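Local coordinates for putative uncharacterized protein (Chaetomium thermophilum, PDB 4XRI), which probably serves as a nuclear import receptor of the importin-beta family that binds small GTPases and carries protein cargo into the nucleus, at residues Y759-R764 and N806-L811; I578-Q583 and G621-P626. The protein carries 2 engineered substitutions. All blocks are in the same frame, centred on the assembly; numbering follows the deposited sequence.

Contact 1 of 2, residues Y759-R764 and N806-L811; sequences YVISLR and NRSEAL. With SO4 (sulfate ion), chain E.
Two bonds grip S808 OG: it accepts from L811 N at 3.2 Å, with an N-H...O angle of 148°, and it is also hydrogen-bonded to the carboxylate of E765, one turn along helix 754-780 from I761. The first makes S808 the N-cap of helix 809-825; the second ties that cap to an earlier helix, a small worked example of how a HEAT-repeat solenoid fixes its helix ends. A chi1 of 67° sets OG in the notch flanked by its own N and C, from where it can reach L811 N. A sulfate, probably from the crystallisation liquor, sits at the same N-terminal end, where its O1 accepts from E809 N at 2.6 Å.

No hydrogen bond joins the two segments directly; apolar groups carry the rest. I761 carries most of the packing: its CG2, anti to the backbone N, presses against S808 OG at 3.5 Å and comes 4.3 Å from L811 CD2. L811, whose CG lies anti to its own backbone N (chi1 177°), brings CD1 against the backbone of R764, 3.5 Å from R764 O. The guanidinium of R764 leads away to A744 O and S800 OG. Meanwhile the extended arm of I761 reaches the incoming loop, where CD1 ends 3.5 Å from R807 N.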
loop_
_atom_site.group_PDB
_atom_site.type_symbol
_atom_site.label_atom_id
_atom_site.label_comp_id
_atom_site.label_asym_id
_atom_site.label_seq_id
_atom_site.Cartn_x
_atom_site.Cartn_y
_atom_site.Cartn_z
ATOM N N TYR A 759 2.840 -14.931 -2.387
ATOM C CA TYR A 759 1.733 -15.792 -2.789
ATOM C C TYR A 759 2.017 -17.256 -2.469
ATOM O O TYR A 759 1.146 -17.974 -1.974
ATOM C CB TYR A 759 1.436 -15.639 -4.280
ATOM C CG TYR A 759 0.393 -16.618 -4.775
ATOM C CD1 TYR A 759 0.760 -17.770 -5.463
ATOM C CD2 TYR A 759 -0.959 -16.401 -4.537
ATOM C CE1 TYR A 759 -0.189 -18.671 -5.907
ATOM C CE2 TYR A 759 -1.916 -17.296 -4.980
ATOM C CZ TYR A 759 -1.524 -18.428 -5.664
ATOM O OH TYR A 759 -2.472 -19.320 -6.104
ATOM N N VAL A 760 3.240 -17.691 -2.753
ATOM C CA VAL A 760 3.636 -19.080 -2.541
ATOM C C VAL A 760 3.743 -19.403 -1.051
ATOM O O VAL A 760 3.378 -20.497 -0.617
ATOM C CB VAL A 760 4.976 -19.387 -3.246
ATOM C CG1 VAL A 760 5.522 -20.743 -2.822
ATOM C CG2 VAL A 760 4.799 -19.328 -4.757
ATOM N N ILE A 761 4.238 -18.447 -0.269
ATOM C CA ILE A 761 4.261 -18.599 1.182
ATOM C C ILE A 761 2.837 -18.767 1.702
ATOM O O ILE A 761 2.553 -19.659 2.500
ATOM C CB ILE A 761 4.917 -17.395 1.881
ATOM C CG1 ILE A 761 6.417 -17.355 1.594
ATOM C CG2 ILE A 761 4.677 -17.456 3.384
ATOM C CD1 ILE A 761 7.120 -16.191 2.256
ATOM N N SER A 762 1.944 -17.908 1.227
ATOM C CA SER A 762 0.539 -17.984 1.600
ATOM C C SER A 762 -0.087 -19.295 1.137
ATOM O O SER A 762 -0.861 -19.914 1.868
ATOM C CB SER A 762 -0.233 -16.803 1.014
ATOM O OG SER A 762 -1.620 -16.930 1.272
ATOM N N LEU A 763 0.244 -19.701 -0.084
ATOM C CA LEU A 763 -0.285 -20.930 -0.661
ATOM C C LEU A 763 0.100 -22.141 0.179
ATOM O O LEU A 763 -0.731 -23.003 0.474
ATOM C CB LEU A 763 0.219 -21.107 -2.095
ATOM C CG LEU A 763 -0.225 -22.369 -2.834
ATOM C CD1 LEU A 763 -1.727 -22.364 -3.037
ATOM C CD2 LEU A 763 0.497 -22.480 -4.167
ATOM N N ARG A 764 1.369 -22.196 0.568
ATOM C CA ARG A 764 1.893 -23.333 1.314
ATOM C C ARG A 764 1.385 -23.347 2.750
ATOM O O ARG A 764 1.323 -24.401 3.381
ATOM C CB ARG A 764 3.419 -23.327 1.277
ATOM C CG ARG A 764 3.964 -23.631 -0.115
ATOM C CD ARG A 764 5.476 -23.747 -0.141
ATOM N NE ARG A 764 5.922 -24.406 -1.367
ATOM C CZ ARG A 764 7.148 -24.879 -1.564
ATOM N NH1 ARG A 764 7.455 -25.473 -2.709
ATOM N NH2 ARG A 764 8.064 -24.762 -0.614
ATOM N N ASN A 806 12.634 -18.124 2.387
ATOM C CA ASN A 806 11.409 -17.338 2.346
ATOM C C ASN A 806 10.280 -18.070 3.062
ATOM O O ASN A 806 9.865 -19.150 2.641
ATOM C CB ASN A 806 11.012 -17.033 0.901
ATOM C CG ASN A 806 12.039 -16.183 0.184
ATOM O OD1 ASN A 806 12.561 -15.219 0.740
ATOM N ND2 ASN A 806 12.339 -16.542 -1.058
ATOM N N ARG A 807 9.789 -17.481 4.146
ATOM C CA ARG A 807 8.781 -18.134 4.970
ATOM C C ARG A 807 8.019 -17.143 5.837
ATOM O O ARG A 807 8.374 -15.968 5.917
ATOM C CB ARG A 807 9.435 -19.200 5.852
ATOM C CG ARG A 807 10.708 -18.728 6.541
ATOM C CD ARG A 807 11.908 -19.554 6.107
ATOM N NE ARG A 807 12.261 -20.579 7.086
ATOM C CZ ARG A 807 12.736 -21.781 6.775
ATOM N NH1 ARG A 807 13.036 -22.644 7.735
ATOM N NH2 ARG A 807 12.907 -22.123 5.506
ATOM N N SER A 808 6.962 -17.630 6.475
ATOM C CA SER A 808 6.224 -16.849 7.455
ATOM C C SER A 808 6.146 -17.634 8.754
ATOM O O SER A 808 6.386 -18.841 8.767
ATOM C CB SER A 808 4.822 -16.507 6.949
ATOM O OG SER A 808 4.018 -17.669 6.845
ATOM N N GLU A 809 5.816 -16.953 9.845
ATOM C CA GLU A 809 5.660 -17.621 11.130
ATOM C C GLU A 809 4.533 -18.646 11.066
ATOM O O GLU A 809 4.661 -19.760 11.578
ATOM C CB GLU A 809 5.387 -16.610 12.244
ATOM C CG GLU A 809 4.924 -17.253 13.537
ATOM C CD GLU A 809 5.056 -16.334 14.735
ATOM O OE1 GLU A 809 5.611 -15.226 14.579
ATOM O OE2 GLU A 809 4.607 -16.725 15.834
ATOM N N ALA A 810 3.436 -18.261 10.422
ATOM C CA ALA A 810 2.274 -19.131 10.273
ATOM C C ALA A 810 2.620 -20.413 9.521
ATOM O O ALA A 810 2.131 -21.491 9.858
ATOM C CB ALA A 810 1.152 -18.391 9.561
ATOM N N LEU A 811 3.468 -20.288 8.507
ATOM C CA LEU A 811 3.860 -21.435 7.696
ATOM C C LEU A 811 4.692 -22.422 8.508
ATOM O O LEU A 811 4.496 -23.636 8.419
ATOM C CB LEU A 811 4.639 -20.980 6.462
ATOM C CG LEU A 811 5.174 -22.087 5.551
ATOM C CD1 LEU A 811 4.051 -23.016 5.115
ATOM C CD2 LEU A 811 5.883 -21.491 4.342
HETATM S S SO4 E . 5.816 -13.189 9.513
HETATM O O1 SO4 E . 6.539 -14.454 9.586
HETATM O O2 SO4 E . 4.733 -13.195 10.492
HETATM O O3 SO4 E . 5.263 -13.012 8.174
HETATM O O4 SO4 E . 6.736 -12.095 9.809
#

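Contact 2 of 2, residues I578-Q583 and G621-P626; sequences ILEDMQ and GKSSVP
With CG anti to its carbonyl carbon (chi1 -75°) and the chain extended beyond, E580 reaches straight out from helix 573-597, while S623 OG, anti to the backbone N at chi1 176°, swings up to meet it. The two polar ends come together without bonding directly: S623 OG lies 3.5 Å from E580 CD, which is packing against the carboxylate carbon. Their link is a water, which donates to E580 OE2 at 3.1 Å and is hydrogen-bonded to S623 OG at 2.7 Å. That serine oxygen also accepts from V625 N at 3.2 Å, and the nearly straight N-H...O angle of 162° closes an ST turn leading into helix 625-640. The carboxylate has a second partner in K576, a salt bridge from one turn earlier, which would tend to keep E580 ionised and its end in place.

Beside this water-bridged pair V625 forms the apolar half. Its CG2 lies between E580 and Q583, three residues apart on one face of helix 573-597: it is 3.8 Å from both E580 CB and E580 CG and 3.7 Å from Q583 OE1, and the side chains of E580 and V625 cross at about a right angle. The amide of Q583 is held by its NE2 on T563 OG1, whereas S624 OG bonds to T584 OG1, a further polar tie from the residue before V625 to helix 573-597. An alanine here in place of E580, lacking CG and the carboxylate, would probably loosen the packing on V625 CG2 and cost the water-mediated link to S623 and the pairing with K576. I615 of the intervening helix 605-616 packs on both V625 and Q583, so that three helices converge here, as is typical of the stacked alpha-helical solenoid of importin beta.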
loop_
_atom_site.group_PDB
_atom_site.type_symbol
_atom_site.label_atom_id
_atom_site.label_comp_id
_atom_site.label_asym_id
_atom_site.label_seq_id
_atom_site.Cartn_x
_atom_site.Cartn_y
_atom_site.Cartn_z
ATOM N N ILE A 578 -24.676 6.844 -0.532
ATOM C CA ILE A 578 -24.986 7.236 0.838
ATOM C C ILE A 578 -25.663 6.096 1.600
ATOM O O ILE A 578 -25.343 5.830 2.759
ATOM C CB ILE A 578 -25.890 8.484 0.869
ATOM C CG1 ILE A 578 -25.106 9.706 0.388
ATOM C CG2 ILE A 578 -26.431 8.727 2.270
ATOM C CD1 ILE A 578 -25.912 10.989 0.399
ATOM N N LEU A 579 -26.587 5.418 0.932
ATOM C CA LEU A 579 -27.297 4.290 1.522
ATOM C C LEU A 579 -26.337 3.140 1.817
ATOM O O LEU A 579 -26.436 2.485 2.856
ATOM C CB LEU A 579 -28.425 3.829 0.590
ATOM C CG LEU A 579 -29.433 2.764 1.041
ATOM C CD1 LEU A 579 -28.946 1.357 0.730
ATOM C CD2 LEU A 579 -29.755 2.917 2.522
ATOM N N GLU A 580 -25.407 2.903 0.897
ATOM C CA GLU A 580 -24.464 1.799 1.037
ATOM C C GLU A 580 -23.464 2.047 2.165
ATOM O O GLU A 580 -23.109 1.122 2.898
ATOM C CB GLU A 580 -23.735 1.556 -0.285
ATOM C CG GLU A 580 -24.607 0.870 -1.330
ATOM C CD GLU A 580 -23.932 0.738 -2.681
ATOM O OE1 GLU A 580 -22.764 1.156 -2.813
ATOM O OE2 GLU A 580 -24.577 0.211 -3.614
ATOM N N ASP A 581 -23.031 3.296 2.317
ATOM C CA ASP A 581 -22.157 3.668 3.426
ATOM C C ASP A 581 -22.875 3.498 4.766
ATOM O O ASP A 581 -22.272 3.084 5.754
ATOM C CB ASP A 581 -21.665 5.112 3.278
ATOM C CG ASP A 581 -20.597 5.262 2.213
ATOM O OD1 ASP A 581 -20.280 6.416 1.856
ATOM O OD2 ASP A 581 -20.076 4.234 1.733
ATOM N N MET A 582 -24.164 3.826 4.789
ATOM C CA MET A 582 -24.985 3.691 5.992
ATOM C C MET A 582 -25.084 2.232 6.435
ATOM O O MET A 582 -24.846 1.904 7.602
ATOM C CB MET A 582 -26.386 4.257 5.744
ATOM C CG MET A 582 -27.277 4.295 6.971
ATOM S SD MET A 582 -28.905 4.971 6.580
ATOM C CE MET A 582 -28.447 6.334 5.513
ATOM N N GLN A 583 -25.430 1.365 5.492
ATOM C CA GLN A 583 -25.586 -0.055 5.775
ATOM C C GLN A 583 -24.259 -0.704 6.151
ATOM O O GLN A 583 -24.205 -1.548 7.043
ATOM C CB GLN A 583 -26.199 -0.764 4.570
ATOM C CG GLN A 583 -27.662 -0.418 4.321
ATOM C CD GLN A 583 -28.213 -1.083 3.081
ATOM O OE1 GLN A 583 -27.504 -1.257 2.091
ATOM N NE2 GLN A 583 -29.483 -1.468 3.129
ATOM N N GLY A 621 -23.972 -5.411 -7.952
ATOM C CA GLY A 621 -22.907 -4.631 -8.556
ATOM C C GLY A 621 -21.804 -4.253 -7.588
ATOM O O GLY A 621 -21.598 -4.916 -6.570
ATOM N N LYS A 622 -21.088 -3.181 -7.906
ATOM C CA LYS A 622 -19.991 -2.724 -7.063
ATOM C C LYS A 622 -20.523 -2.096 -5.779
ATOM O O LYS A 622 -20.970 -0.952 -5.768
ATOM C CB LYS A 622 -19.107 -1.739 -7.829
ATOM C CG LYS A 622 -18.427 -2.375 -9.028
ATOM C CD LYS A 622 -17.495 -1.417 -9.743
ATOM C CE LYS A 622 -16.757 -2.131 -10.864
ATOM N NZ LYS A 622 -15.834 -1.227 -11.600
ATOM N N SER A 623 -20.474 -2.871 -4.701
ATOM C CA SER A 623 -20.997 -2.443 -3.413
ATOM C C SER A 623 -20.173 -3.047 -2.282
ATOM O O SER A 623 -19.721 -4.188 -2.371
ATOM C CB SER A 623 -22.470 -2.837 -3.274
ATOM O OG SER A 623 -22.970 -2.511 -1.990
ATOM N N SER A 624 -19.974 -2.272 -1.221
ATOM C CA SER A 624 -19.220 -2.741 -0.064
ATOM C C SER A 624 -20.136 -3.455 0.921
ATOM O O SER A 624 -19.683 -4.003 1.925
ATOM C CB SER A 624 -18.514 -1.572 0.626
ATOM O OG SER A 624 -19.449 -0.669 1.184
ATOM N N VAL A 625 -21.430 -3.445 0.622
ATOM C CA VAL A 625 -22.446 -3.945 1.545
ATOM C C VAL A 625 -22.466 -5.470 1.740
ATOM O O VAL A 625 -22.538 -5.928 2.879
ATOM C CB VAL A 625 -23.858 -3.493 1.102
ATOM C CG1 VAL A 625 -24.919 -4.108 1.993
ATOM C CG2 VAL A 625 -23.957 -1.974 1.129
ATOM N N PRO A 626 -22.420 -6.262 0.646
ATOM C CA PRO A 626 -22.472 -7.709 0.888
ATOM C C PRO A 626 -21.313 -8.209 1.745
ATOM O O PRO A 626 -21.480 -9.138 2.535
ATOM C CB PRO A 626 -22.399 -8.309 -0.525
ATOM C CG PRO A 626 -22.870 -7.239 -1.426
ATOM C CD PRO A 626 -22.394 -5.959 -0.797
HETATM O O HOH W 1 -25.620 -2.442 -2.428
#

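How the contacts relate
Contact 2 precedes contact 1 along the chain, and both lie in the importin-beta-1-like, TPR-type repeat region. Their centres are about 33 Å apart and their nearest atoms about 21 Å, so they do not touch. Five helices, from 648-660 to 730-743, separate helix 625-640 of contact 2 from helix 754-780 of contact 1. Each contact joins the start of a helix, together with the loop leading into it, to the flank of an earlier long helix. Such local, serial joints replace a single central core, which is consistent with the high flexibility ascribed to this all-helical transport receptor.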